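Local coordinates for DNA replication protein DnaC (Aquifex aeolicus, PDB 3ECC) that serves as a bacterial helicase loader in replication initiation and probably binds ATP, here holding ADP, beryllium trifluoride and magnesium, at residues F73-L78 against D107-E112; I138-S143 against A156-R161; D77-L82 against E120-I125. All coordinates share one frame; numbering follows the deposited sequence.

Interactions 1 and 3 are buried contacts that both use helix 75-86, while interaction 2 is only partly buried and runs outward from the end of strand 136-141. In interaction 1 the chemistry is polar: backbone and threonine bonds tie two parallel strand ends together beside the phosphate-analogue site. Interaction 3 lies farther from that site and is wholly apolar, with leucines and isoleucines joining two helices that cover the same face of the sheet. Interaction 2 mixes a small apolar patch with an ion pair and weak polar bonds. D107 OD2 and L109 N bond to T139, joining interactions 1 and 2, and L109 touches I122 of interaction 3.

Interaction 1 (F73-L78 against D107-E112); sequences FDTKDL and DDLGSE. With BEF (beryllium trifluoride ion), chain D.
The carboxylates of D74 and D108 lie with their planes 68° apart, D74 OD1 standing 4.1 Å from D108 CB. D108 OD1 faces the beryllium trifluoride, 3.2 Å from its F2, while OD2 accepts from S111 OG at 2.8 Å through its anti lone pair. One face of the F73 ring is covered over its centre by L78 CD1, 3.6 Å above the plane. Next to these groups D74 and D107 pair as parallel strand ends, with D107 N donating to F73 O (3.0 Å). The acidic pair D107-D108 at the end of strand 104-107 fits a Walker B motif of a P-loop ATPase; both bind magnesium in structures of this protein, though in this model D107 does not. D107 OD2 is hydrogen-bonded to the hydroxyls of T52 and T139. D107 O is gripped twice by T75, whose N lies 3.0 Å away in the carbonyl plane. T75 OG1, set beside its own backbone N (chi1 -49°), is 2.6 Å from the same oxygen but 63° above that plane. This torsion places T75 CG2 anti to the N, where it packs on L109 CD1 at 3.6 Å. D74 OD2 caps helix 75-86 by accepting from D77 N.

Interaction 2 (I138-S143 against A156-R161); sequences ITTNYS and ADLASR
T140 and L158 form the close-packed, buried part of this contact between the end of a central strand and a helix that crosses it nearly at a right angle, the axes of segments 138-141 and 156-161 being 95° apart. T140 points toward the helix, its OG1 anti to the backbone N (chi1 -175°), and this hydroxyl oxygen meets L158 CD2 at 3.4 Å while CG2 of T140 lies 4.0 Å from the same methyl. Beside this patch R161 reaches back to the strand. Its CG stands between the backbone N and the carbonyl carbon, and the chain then runs extended to NE; one face of the guanidinium lies over D157 C, offset toward the rim. At the edge of the guanidinium, NH2 is 2.7 Å from N141 O, a weak bond bent to 120°, with T140 OG1 in the plane 3.8 Å from NH2. The other terminal nitrogen, NH1, forms a salt bridge with D157 OD2 at 2.8 Å.

Toward solvent the contact is looser. The exposed S143 gives D157 OD2 a weak hydrogen bond, its OG 3.5 Å away, and that carboxylate oxygen also sits near the edge of the Y142 ring, 4.0 Å from CD1. An alanine in place of D157 would probably leave R161 NH1 without its charged mate and the guanidinium freer to swing off N141 O.

N141 also touches the beryllium trifluoride, at a place consistent with the sensor 1 residue of AAA+ ATPases. Strand 136-141 lies between strands 104-107 and 40-45, with T140 and Y142 touching V44, while L158 on helix 153-162 also packs against V167 of helix 164-173.

Interaction 3 (D77-L82 against E120-I125); sequences DLIFRL and ELISYI
Segments 77-82 and 120-125 are helical, their axes 10.8 Å apart at closest approach and steeply crossed at 103°, and the nearest CA atoms across them, I79 CA and L121 CA, are 7.1 Å apart. Both helices belong to the three-layer alpha-beta-alpha fold of P-loop ATPases: helix 75-86 follows strand 71-74, helix 116-131 comes after strand 104-107, and the two lie on one face of the parallel sheet. The join is made by aliphatic side chains, all of them buried.

I79 carries one side of it. Its CG1 stands beside the backbone N, anti to the carbonyl carbon, and its CD1 rests against I122 CG1 at 3.6 Å, the two isoleucine side chains slanting across each other. The branch methyl of I79, CG2, instead faces L121 CD1 at 4.3 Å. L121 points toward the other helix, and its CD1 also meets L82 CB, about one turn on from I79, at 4.3 Å, so a single methyl bridges two residues of helix 75-86.

Around the pair, W117 and Q118 add to the packing of I79, F94 and L95 of helix 93-99 touch L82, and I122 reaches L109. On the remaining side I125 meets two leucines tip to tip: its CD1 comes within 3.8 Å of L82 CD1 and 4.1 Å of L78 CD2.

Interaction 1 (F73-L78 against D107-E112)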
ATOM      1  N   PHE A  73       4.887  -2.607   6.055  1.00 50.26           N
ATOM      2  CA  PHE A  73       6.038  -1.719   6.177  1.00 49.53           C
ATOM      3  C   PHE A  73       5.628  -0.277   6.022  1.00 49.11           C
ATOM      4  O   PHE A  73       4.746   0.032   5.236  1.00 49.22           O
ATOM      5  CB  PHE A  73       7.108  -2.069   5.138  1.00 49.37           C
ATOM      6  CG  PHE A  73       7.881  -3.317   5.462  1.00 48.75           C
ATOM      7  CD1 PHE A  73       8.856  -3.310   6.448  1.00 47.78           C
ATOM      8  CD2 PHE A  73       7.628  -4.500   4.788  1.00 47.82           C
ATOM      9  CE1 PHE A  73       9.562  -4.456   6.753  1.00 46.94           C
ATOM     10  CE2 PHE A  73       8.336  -5.650   5.090  1.00 46.89           C
ATOM     11  CZ  PHE A  73       9.301  -5.625   6.075  1.00 46.55           C
ATOM     12  N   ASP A  74       6.244   0.599   6.802  1.00 48.87           N
ATOM     13  CA  ASP A  74       6.271   2.004   6.456  1.00 48.75           C
ATOM     14  C   ASP A  74       7.279   2.098   5.330  1.00 48.95           C
ATOM     15  O   ASP A  74       8.338   1.471   5.382  1.00 48.55           O
ATOM     16  CB  ASP A  74       6.716   2.867   7.641  1.00 48.62           C
ATOM     17  CG  ASP A  74       6.853   4.343   7.278  1.00 48.05           C
ATOM     18  OD1 ASP A  74       5.824   5.043   7.189  1.00 48.88           O
ATOM     19  OD2 ASP A  74       7.993   4.800   7.081  1.00 45.84           O
ATOM     20  N   THR A  75       6.935   2.858   4.303  1.00 49.35           N
ATOM     21  CA  THR A  75       7.734   2.898   3.095  1.00 49.98           C
ATOM     22  C   THR A  75       9.118   3.483   3.343  1.00 50.45           C
ATOM     23  O   THR A  75      10.125   2.955   2.856  1.00 50.42           O
ATOM     24  CB  THR A  75       7.017   3.669   2.005  1.00 49.78           C
ATOM     25  OG1 THR A  75       5.672   3.181   1.904  1.00 50.50           O
ATOM     26  CG2 THR A  75       7.720   3.475   0.681  1.00 49.80           C
ATOM     27  N   LYS A  76       9.173   4.555   4.120  1.00 51.19           N
ATOM     28  CA  LYS A  76      10.450   5.160   4.460  1.00 52.07           C
ATOM     29  C   LYS A  76      11.278   4.212   5.323  1.00 52.31           C
ATOM     30  O   LYS A  76      12.478   4.053   5.104  1.00 52.56           O
ATOM     31  CB  LYS A  76      10.240   6.493   5.167  1.00 52.10           C
ATOM     32  CG  LYS A  76      11.149   7.572   4.674  1.00 53.26           C
ATOM     33  CD  LYS A  76      10.525   8.935   4.883  1.00 54.78           C
ATOM     34  CE  LYS A  76      11.383  10.008   4.245  1.00 56.34           C
ATOM     35  NZ  LYS A  76      10.627  11.283   4.016  1.00 58.34           N
ATOM     36  N   ASP A  77      10.618   3.559   6.278  1.00 52.54           N
ATOM     37  CA  ASP A  77      11.261   2.572   7.143  1.00 52.79           C
ATOM     38  C   ASP A  77      11.784   1.385   6.354  1.00 53.06           C
ATOM     39  O   ASP A  77      12.870   0.894   6.640  1.00 53.22           O
ATOM     40  CB  ASP A  77      10.298   2.094   8.245  1.00 52.79           C
ATOM     41  CG  ASP A  77      10.902   1.012   9.115  1.00 52.23           C
ATOM     42  OD1 ASP A  77      11.977   1.250   9.692  1.00 52.78           O
ATOM     43  OD2 ASP A  77      10.310  -0.080   9.207  1.00 52.07           O
ATOM     44  N   LEU A  78      11.021   0.934   5.359  1.00 53.57           N
ATOM     45  CA  LEU A  78      11.455  -0.178   4.505  1.00 54.44           C
ATOM     46  C   LEU A  78      12.661   0.201   3.660  1.00 55.23           C
ATOM     47  O   LEU A  78      13.599  -0.575   3.523  1.00 55.18           O
ATOM     48  CB  LEU A  78      10.318  -0.679   3.602  1.00 54.16           C
ATOM     49  CG  LEU A  78      10.621  -1.856   2.659  1.00 53.84           C
ATOM     50  CD1 LEU A  78      10.970  -3.139   3.414  1.00 53.30           C
ATOM     51  CD2 LEU A  78       9.457  -2.104   1.723  1.00 53.37           C
ATOM     52  N   ASP A 107       3.136   1.532   3.177  1.00 49.30           N
ATOM     53  CA  ASP A 107       2.346   2.557   3.852  1.00 50.41           C
ATOM     54  C   ASP A 107       3.027   3.914   3.744  1.00 51.45           C
ATOM     55  O   ASP A 107       4.246   4.018   3.926  1.00 51.55           O
ATOM     56  CB  ASP A 107       2.132   2.183   5.324  1.00 50.25           C
ATOM     57  CG  ASP A 107       1.001   2.968   5.974  1.00 50.26           C
ATOM     58  OD1 ASP A 107       1.281   3.747   6.908  1.00 49.80           O
ATOM     59  OD2 ASP A 107      -0.170   2.805   5.556  1.00 49.73           O
ATOM     60  N   ASP A 108       2.232   4.949   3.467  1.00 52.67           N
ATOM     61  CA  ASP A 108       2.737   6.304   3.215  1.00 54.31           C
ATOM     62  C   ASP A 108       3.742   6.340   2.066  1.00 55.23           C
ATOM     63  O   ASP A 108       4.824   6.916   2.188  1.00 54.97           O
ATOM     64  CB  ASP A 108       3.324   6.929   4.485  1.00 54.43           C
ATOM     65  CG  ASP A 108       2.483   8.084   5.014  1.00 55.80           C
ATOM     66  OD1 ASP A 108       2.185   8.115   6.235  1.00 57.29           O
ATOM     67  OD2 ASP A 108       2.122   8.968   4.204  1.00 57.37           O
ATOM     68  N   LEU A 109       3.368   5.721   0.951  1.00 56.93           N
ATOM     69  CA  LEU A 109       4.267   5.562  -0.193  1.00 58.62           C
ATOM     70  C   LEU A 109       4.768   6.906  -0.751  1.00 60.11           C
ATOM     71  O   LEU A 109       3.990   7.717  -1.269  1.00 59.55           O
ATOM     72  CB  LEU A 109       3.615   4.702  -1.293  1.00 58.37           C
ATOM     73  CG  LEU A 109       4.403   4.440  -2.588  1.00 58.13           C
ATOM     74  CD1 LEU A 109       5.736   3.736  -2.342  1.00 57.53           C
ATOM     75  CD2 LEU A 109       3.571   3.629  -3.565  1.00 57.86           C
ATOM     76  N   GLY A 110       6.077   7.126  -0.595  1.00 62.08           N
ATOM     77  CA  GLY A 110       6.764   8.322  -1.074  1.00 64.52           C
ATOM     78  C   GLY A 110       5.936   9.588  -1.031  1.00 66.23           C
ATOM     79  O   GLY A 110       5.922  10.356  -1.991  1.00 66.53           O
ATOM     80  N   SER A 111       5.257   9.816   0.089  1.00 68.01           N
ATOM     81  CA  SER A 111       4.316  10.937   0.204  1.00 69.85           C
ATOM     82  C   SER A 111       4.966  12.292  -0.101  1.00 70.93           C
ATOM     83  O   SER A 111       4.330  13.171  -0.703  1.00 71.08           O
ATOM     84  CB  SER A 111       3.635  10.956   1.587  1.00 69.97           C
ATOM     85  OG  SER A 111       2.493  10.098   1.620  1.00 70.64           O
ATOM     86  N   GLU A 112       6.230  12.447   0.310  1.00 71.95           N
ATOM     87  CA  GLU A 112       7.004  13.665   0.044  1.00 72.96           C
ATOM     88  C   GLU A 112       7.952  13.485  -1.148  1.00 73.30           C
ATOM     89  O   GLU A 112       7.647  12.738  -2.080  1.00 73.32           O
ATOM     90  CB  GLU A 112       7.785  14.089   1.295  1.00 73.11           C
ATOM     91  CG  GLU A 112       6.941  14.777   2.354  1.00 74.32           C
ATOM     92  CD  GLU A 112       6.390  16.131   1.897  1.00 75.90           C
ATOM     93  OE1 GLU A 112       6.924  16.712   0.921  1.00 76.52           O
ATOM     94  OE2 GLU A 112       5.422  16.621   2.527  1.00 76.07           O
TER
HETATM   95 BE   BEF D1554      -1.547   9.233   7.023  1.00 51.11          BE
HETATM   96  F1  BEF D1554      -2.615   9.709   5.706  1.00 51.68           F
HETATM   97  F2  BEF D1554      -0.888   7.589   7.085  1.00 52.67           F
HETATM   98  F3  BEF D1554      -1.544  10.247   8.464  1.00 50.29           F

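Interaction 2 (I138-S143 against A156-R161)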
ATOM      1  N   ILE A 138      -1.231  -0.346  -1.054  1.00 48.52           N
ATOM      2  CA  ILE A 138      -0.545   0.929  -0.902  1.00 49.24           C
ATOM      3  C   ILE A 138      -1.474   1.934  -0.242  1.00 50.15           C
ATOM      4  O   ILE A 138      -2.663   1.968  -0.531  1.00 50.23           O
ATOM      5  CB  ILE A 138      -0.098   1.484  -2.282  1.00 48.92           C
ATOM      6  CG1 ILE A 138       0.990   0.605  -2.901  1.00 47.40           C
ATOM      7  CG2 ILE A 138       0.365   2.939  -2.165  1.00 49.36           C
ATOM      8  CD1 ILE A 138       1.119   0.767  -4.391  1.00 44.16           C
ATOM      9  N   THR A 139      -0.936   2.729   0.673  1.00 51.52           N
ATOM     10  CA  THR A 139      -1.639   3.919   1.144  1.00 53.09           C
ATOM     11  C   THR A 139      -0.791   5.133   0.829  1.00 54.61           C
ATOM     12  O   THR A 139       0.432   5.104   0.972  1.00 54.60           O
ATOM     13  CB  THR A 139      -1.970   3.880   2.657  1.00 52.71           C
ATOM     14  OG1 THR A 139      -0.797   4.167   3.428  1.00 52.60           O
ATOM     15  CG2 THR A 139      -2.522   2.521   3.054  1.00 52.52           C
ATOM     16  N   THR A 140      -1.439   6.194   0.375  1.00 56.60           N
ATOM     17  CA  THR A 140      -0.722   7.361  -0.092  1.00 58.85           C
ATOM     18  C   THR A 140      -1.486   8.647   0.208  1.00 60.95           C
ATOM     19  O   THR A 140      -2.714   8.645   0.359  1.00 61.06           O
ATOM     20  CB  THR A 140      -0.399   7.261  -1.617  1.00 58.57           C
ATOM     21  OG1 THR A 140       0.417   8.370  -2.011  1.00 57.84           O
ATOM     22  CG2 THR A 140      -1.680   7.233  -2.453  1.00 58.29           C
ATOM     23  N   ASN A 141      -0.751   9.745   0.284  1.00 63.62           N
ATOM     24  CA  ASN A 141      -1.357  11.034   0.527  1.00 66.32           C
ATOM     25  C   ASN A 141      -1.771  11.768  -0.745  1.00 68.45           C
ATOM     26  O   ASN A 141      -1.024  11.812  -1.715  1.00 68.49           O
ATOM     27  CB  ASN A 141      -0.414  11.896   1.337  1.00 66.09           C
ATOM     28  CG  ASN A 141      -1.003  12.278   2.654  1.00 66.19           C
ATOM     29  OD1 ASN A 141      -2.004  12.990   2.712  1.00 66.99           O
ATOM     30  ND2 ASN A 141      -0.410  11.787   3.733  1.00 66.74           N
ATOM     31  N   TYR A 142      -2.970  12.342  -0.726  1.00 71.39           N
ATOM     32  CA  TYR A 142      -3.410  13.229  -1.797  1.00 74.25           C
ATOM     33  C   TYR A 142      -3.572  14.657  -1.282  1.00 75.91           C
ATOM     34  O   TYR A 142      -4.328  14.906  -0.332  1.00 76.11           O
ATOM     35  CB  TYR A 142      -4.713  12.736  -2.428  1.00 74.48           C
ATOM     36  CG  TYR A 142      -5.117  13.501  -3.676  1.00 76.07           C
ATOM     37  CD1 TYR A 142      -4.180  13.809  -4.670  1.00 77.28           C
ATOM     38  CD2 TYR A 142      -6.440  13.892  -3.879  1.00 77.02           C
ATOM     39  CE1 TYR A 142      -4.549  14.517  -5.816  1.00 78.27           C
ATOM     40  CE2 TYR A 142      -6.822  14.588  -5.028  1.00 77.76           C
ATOM     41  CZ  TYR A 142      -5.874  14.899  -5.992  1.00 78.29           C
ATOM     42  OH  TYR A 142      -6.251  15.587  -7.131  1.00 78.58           O
ATOM     43  N   SER A 143      -2.848  15.586  -1.912  1.00 77.94           N
ATOM     44  CA  SER A 143      -2.797  16.991  -1.481  1.00 79.82           C
ATOM     45  C   SER A 143      -4.068  17.794  -1.821  1.00 81.05           C
ATOM     46  O   SER A 143      -4.964  17.935  -0.977  1.00 81.31           O
ATOM     47  CB  SER A 143      -1.543  17.686  -2.042  1.00 79.78           C
ATOM     48  OG  SER A 143      -1.414  17.483  -3.443  1.00 80.15           O
ATOM     49  N   ALA A 156      -0.998  12.003 -11.518  1.00 80.22           N
ATOM     50  CA  ALA A 156       0.053  12.980 -11.864  1.00 78.54           C
ATOM     51  C   ALA A 156       0.753  13.571 -10.627  1.00 77.16           C
ATOM     52  O   ALA A 156       1.937  13.914 -10.674  1.00 77.04           O
ATOM     53  CB  ALA A 156      -0.515  14.101 -12.752  1.00 78.50           C
ATOM     54  N   ASP A 157       0.009  13.697  -9.531  1.00 75.32           N
ATOM     55  CA  ASP A 157       0.573  14.111  -8.252  1.00 73.58           C
ATOM     56  C   ASP A 157       1.467  13.014  -7.683  1.00 72.27           C
ATOM     57  O   ASP A 157       2.543  13.289  -7.164  1.00 72.10           O
ATOM     58  CB  ASP A 157      -0.546  14.448  -7.271  1.00 73.68           C
ATOM     59  CG  ASP A 157      -0.040  15.113  -6.006  1.00 74.09           C
ATOM     60  OD1 ASP A 157       0.570  16.205  -6.087  1.00 74.51           O
ATOM     61  OD2 ASP A 157      -0.294  14.556  -4.920  1.00 75.22           O
ATOM     62  N   LEU A 158       1.016  11.767  -7.792  1.00 70.63           N
ATOM     63  CA  LEU A 158       1.833  10.605  -7.445  1.00 69.03           C
ATOM     64  C   LEU A 158       3.032  10.427  -8.361  1.00 67.84           C
ATOM     65  O   LEU A 158       4.122  10.091  -7.908  1.00 67.43           O
ATOM     66  CB  LEU A 158       0.990   9.330  -7.482  1.00 69.18           C
ATOM     67  CG  LEU A 158       0.673   8.622  -6.164  1.00 69.20           C
ATOM     68  CD1 LEU A 158       1.936   7.987  -5.552  1.00 68.12           C
ATOM     69  CD2 LEU A 158      -0.028   9.570  -5.182  1.00 69.07           C
ATOM     70  N   ALA A 159       2.814  10.646  -9.655  1.00 66.52           N
ATOM     71  CA  ALA A 159       3.862  10.496 -10.657  1.00 65.44           C
ATOM     72  C   ALA A 159       4.953  11.544 -10.512  1.00 64.75           C
ATOM     73  O   ALA A 159       6.081  11.332 -10.952  1.00 64.78           O
ATOM     74  CB  ALA A 159       3.269  10.553 -12.051  1.00 65.44           C
ATOM     75  N   SER A 160       4.614  12.676  -9.899  1.00 63.85           N
ATOM     76  CA  SER A 160       5.573  13.759  -9.717  1.00 62.76           C
ATOM     77  C   SER A 160       6.714  13.341  -8.797  1.00 61.91           C
ATOM     78  O   SER A 160       7.856  13.759  -8.986  1.00 61.79           O
ATOM     79  CB  SER A 160       4.877  15.006  -9.171  1.00 62.81           C
ATOM     80  OG  SER A 160       4.327  14.755  -7.892  1.00 63.01           O
ATOM     81  N   ARG A 161       6.400  12.507  -7.808  1.00 60.96           N
ATOM     82  CA  ARG A 161       7.384  12.093  -6.813  1.00 60.20           C
ATOM     83  C   ARG A 161       7.871  10.657  -6.980  1.00 59.27           C
ATOM     84  O   ARG A 161       8.793  10.231  -6.289  1.00 59.36           O
ATOM     85  CB  ARG A 161       6.847  12.315  -5.395  1.00 60.39           C
ATOM     86  CG  ARG A 161       5.385  11.955  -5.204  1.00 61.93           C
ATOM     87  CD  ARG A 161       4.805  12.625  -3.956  1.00 64.84           C
ATOM     88  NE  ARG A 161       3.558  11.987  -3.517  1.00 67.59           N
ATOM     89  CZ  ARG A 161       2.359  12.576  -3.513  1.00 68.49           C
ATOM     90  NH1 ARG A 161       2.228  13.839  -3.910  1.00 68.72           N
ATOM     91  NH2 ARG A 161       1.289  11.899  -3.107  1.00 67.54           N
TER

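Interaction 3 (D77-L82 against E120-I125)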
ATOM      1  N   ASP A  77      10.618   3.559   6.278  1.00 52.54           N
ATOM      2  CA  ASP A  77      11.261   2.572   7.143  1.00 52.79           C
ATOM      3  C   ASP A  77      11.784   1.385   6.354  1.00 53.06           C
ATOM      4  O   ASP A  77      12.870   0.894   6.640  1.00 53.22           O
ATOM      5  CB  ASP A  77      10.298   2.094   8.245  1.00 52.79           C
ATOM      6  CG  ASP A  77      10.902   1.012   9.115  1.00 52.23           C
ATOM      7  OD1 ASP A  77      11.977   1.250   9.692  1.00 52.78           O
ATOM      8  OD2 ASP A  77      10.310  -0.080   9.207  1.00 52.07           O
ATOM      9  N   LEU A  78      11.021   0.934   5.359  1.00 53.57           N
ATOM     10  CA  LEU A  78      11.455  -0.178   4.505  1.00 54.44           C
ATOM     11  C   LEU A  78      12.661   0.201   3.660  1.00 55.23           C
ATOM     12  O   LEU A  78      13.599  -0.575   3.523  1.00 55.18           O
ATOM     13  CB  LEU A  78      10.318  -0.679   3.602  1.00 54.16           C
ATOM     14  CG  LEU A  78      10.621  -1.856   2.659  1.00 53.84           C
ATOM     15  CD1 LEU A  78      10.970  -3.139   3.414  1.00 53.30           C
ATOM     16  CD2 LEU A  78       9.457  -2.104   1.723  1.00 53.37           C
ATOM     17  N   ILE A  79      12.641   1.421   3.131  1.00 56.54           N
ATOM     18  CA  ILE A  79      13.708   1.925   2.278  1.00 57.81           C
ATOM     19  C   ILE A  79      15.028   2.122   3.029  1.00 58.80           C
ATOM     20  O   ILE A  79      16.071   1.695   2.546  1.00 58.83           O
ATOM     21  CB  ILE A  79      13.266   3.211   1.554  1.00 57.65           C
ATOM     22  CG1 ILE A  79      12.388   2.838   0.362  1.00 57.41           C
ATOM     23  CG2 ILE A  79      14.461   4.041   1.100  1.00 57.85           C
ATOM     24  CD1 ILE A  79      11.460   3.934  -0.048  1.00 58.37           C
ATOM     25  N   PHE A  80      14.970   2.733   4.213  1.00 60.21           N
ATOM     26  CA  PHE A  80      16.165   2.914   5.058  1.00 61.65           C
ATOM     27  C   PHE A  80      16.787   1.579   5.483  1.00 62.39           C
ATOM     28  O   PHE A  80      18.011   1.457   5.556  1.00 62.61           O
ATOM     29  CB  PHE A  80      15.858   3.764   6.309  1.00 61.62           C
ATOM     30  CG  PHE A  80      15.770   5.246   6.041  1.00 62.14           C
ATOM     31  CD1 PHE A  80      16.794   5.916   5.384  1.00 62.93           C
ATOM     32  CD2 PHE A  80      14.673   5.979   6.478  1.00 62.34           C
ATOM     33  CE1 PHE A  80      16.710   7.288   5.141  1.00 62.94           C
ATOM     34  CE2 PHE A  80      14.582   7.345   6.239  1.00 62.42           C
ATOM     35  CZ  PHE A  80      15.603   8.001   5.573  1.00 62.69           C
ATOM     36  N   ARG A  81      15.939   0.596   5.780  1.00 63.37           N
ATOM     37  CA  ARG A  81      16.402  -0.745   6.126  1.00 64.60           C
ATOM     38  C   ARG A  81      17.192  -1.336   4.973  1.00 65.55           C
ATOM     39  O   ARG A  81      18.363  -1.689   5.125  1.00 65.72           O
ATOM     40  CB  ARG A  81      15.223  -1.665   6.423  1.00 64.57           C
ATOM     41  CG  ARG A  81      14.719  -1.625   7.839  1.00 64.91           C
ATOM     42  CD  ARG A  81      14.050  -2.938   8.161  1.00 66.01           C
ATOM     43  NE  ARG A  81      12.887  -2.775   9.027  1.00 66.47           N
ATOM     44  CZ  ARG A  81      12.114  -3.779   9.429  1.00 66.63           C
ATOM     45  NH1 ARG A  81      12.384  -5.020   9.044  1.00 66.15           N
ATOM     46  NH2 ARG A  81      11.070  -3.545  10.216  1.00 66.74           N
ATOM     47  N   LEU A  82      16.539  -1.431   3.817  1.00 66.63           N
ATOM     48  CA  LEU A  82      17.134  -2.021   2.630  1.00 67.70           C
ATOM     49  C   LEU A  82      18.402  -1.307   2.190  1.00 68.70           C
ATOM     50  O   LEU A  82      19.418  -1.957   1.974  1.00 68.94           O
ATOM     51  CB  LEU A  82      16.132  -2.051   1.482  1.00 67.52           C
ATOM     52  CG  LEU A  82      15.008  -3.079   1.604  1.00 67.71           C
ATOM     53  CD1 LEU A  82      13.906  -2.776   0.598  1.00 67.60           C
ATOM     54  CD2 LEU A  82      15.528  -4.507   1.442  1.00 67.51           C
ATOM     55  N   GLU A 120      14.918   4.655  -6.778  1.00 61.49           N
ATOM     56  CA  GLU A 120      15.458   3.424  -7.359  1.00 59.75           C
ATOM     57  C   GLU A 120      14.798   2.179  -6.772  1.00 57.97           C
ATOM     58  O   GLU A 120      14.354   1.302  -7.505  1.00 57.77           O
ATOM     59  CB  GLU A 120      16.979   3.344  -7.138  1.00 60.36           C
ATOM     60  CG  GLU A 120      17.839   4.135  -8.144  1.00 62.06           C
ATOM     61  CD  GLU A 120      19.312   4.231  -7.728  1.00 64.01           C
ATOM     62  OE1 GLU A 120      19.694   3.578  -6.729  1.00 64.97           O
ATOM     63  OE2 GLU A 120      20.083   4.961  -8.396  1.00 64.03           O
ATOM     64  N   LEU A 121      14.740   2.116  -5.446  1.00 55.88           N
ATOM     65  CA  LEU A 121      14.164   0.982  -4.741  1.00 53.88           C
ATOM     66  C   LEU A 121      12.661   0.859  -4.926  1.00 52.39           C
ATOM     67  O   LEU A 121      12.155  -0.235  -5.151  1.00 52.33           O
ATOM     68  CB  LEU A 121      14.494   1.060  -3.250  1.00 54.08           C
ATOM     69  CG  LEU A 121      15.847   0.511  -2.824  1.00 54.11           C
ATOM     70  CD1 LEU A 121      16.221   1.058  -1.460  1.00 54.41           C
ATOM     71  CD2 LEU A 121      15.812  -1.011  -2.805  1.00 54.24           C
ATOM     72  N   ILE A 122      11.950   1.980  -4.829  1.00 50.71           N
ATOM     73  CA  ILE A 122      10.499   1.986  -5.006  1.00 48.97           C
ATOM     74  C   ILE A 122      10.124   1.453  -6.389  1.00 48.25           C
ATOM     75  O   ILE A 122       9.307   0.535  -6.508  1.00 48.05           O
ATOM     76  CB  ILE A 122       9.911   3.390  -4.788  1.00 48.88           C
ATOM     77  CG1 ILE A 122      10.022   3.784  -3.314  1.00 48.43           C
ATOM     78  CG2 ILE A 122       8.462   3.440  -5.222  1.00 48.30           C
ATOM     79  CD1 ILE A 122       9.878   5.283  -3.066  1.00 48.21           C
ATOM     80  N   SER A 123      10.752   2.005  -7.426  1.00 47.06           N
ATOM     81  CA  SER A 123      10.583   1.504  -8.784  1.00 46.21           C
ATOM     82  C   SER A 123      10.978   0.027  -8.931  1.00 45.55           C
ATOM     83  O   SER A 123      10.377  -0.704  -9.713  1.00 45.31           O
ATOM     84  CB  SER A 123      11.371   2.357  -9.774  1.00 46.05           C
ATOM     85  OG  SER A 123      11.123   1.935 -11.103  1.00 46.88           O
ATOM     86  N   TYR A 124      11.993  -0.398  -8.187  1.00 44.79           N
ATOM     87  CA  TYR A 124      12.450  -1.784  -8.228  1.00 44.26           C
ATOM     88  C   TYR A 124      11.429  -2.740  -7.615  1.00 43.83           C
ATOM     89  O   TYR A 124      11.047  -3.730  -8.234  1.00 43.78           O
ATOM     90  CB  TYR A 124      13.788  -1.926  -7.503  1.00 44.49           C
ATOM     91  CG  TYR A 124      14.347  -3.334  -7.485  1.00 45.49           C
ATOM     92  CD1 TYR A 124      14.349  -4.123  -8.633  1.00 47.11           C
ATOM     93  CD2 TYR A 124      14.915  -3.860  -6.333  1.00 46.57           C
ATOM     94  CE1 TYR A 124      14.875  -5.418  -8.621  1.00 47.18           C
ATOM     95  CE2 TYR A 124      15.448  -5.148  -6.315  1.00 46.96           C
ATOM     96  CZ  TYR A 124      15.425  -5.920  -7.464  1.00 46.98           C
ATOM     97  OH  TYR A 124      15.947  -7.196  -7.455  1.00 46.98           O
ATOM     98  N   ILE A 125      10.992  -2.437  -6.395  1.00 42.96           N
ATOM     99  CA  ILE A 125      10.048  -3.280  -5.672  1.00 42.04           C
ATOM    100  C   ILE A 125       8.692  -3.384  -6.382  1.00 41.69           C
ATOM    101  O   ILE A 125       8.055  -4.432  -6.370  1.00 41.52           O
ATOM    102  CB  ILE A 125       9.873  -2.776  -4.218  1.00 42.02           C
ATOM    103  CG1 ILE A 125      11.133  -3.090  -3.398  1.00 42.31           C
ATOM    104  CG2 ILE A 125       8.638  -3.382  -3.577  1.00 41.65           C
ATOM    105  CD1 ILE A 125      11.166  -2.419  -2.028  1.00 42.70           C
TER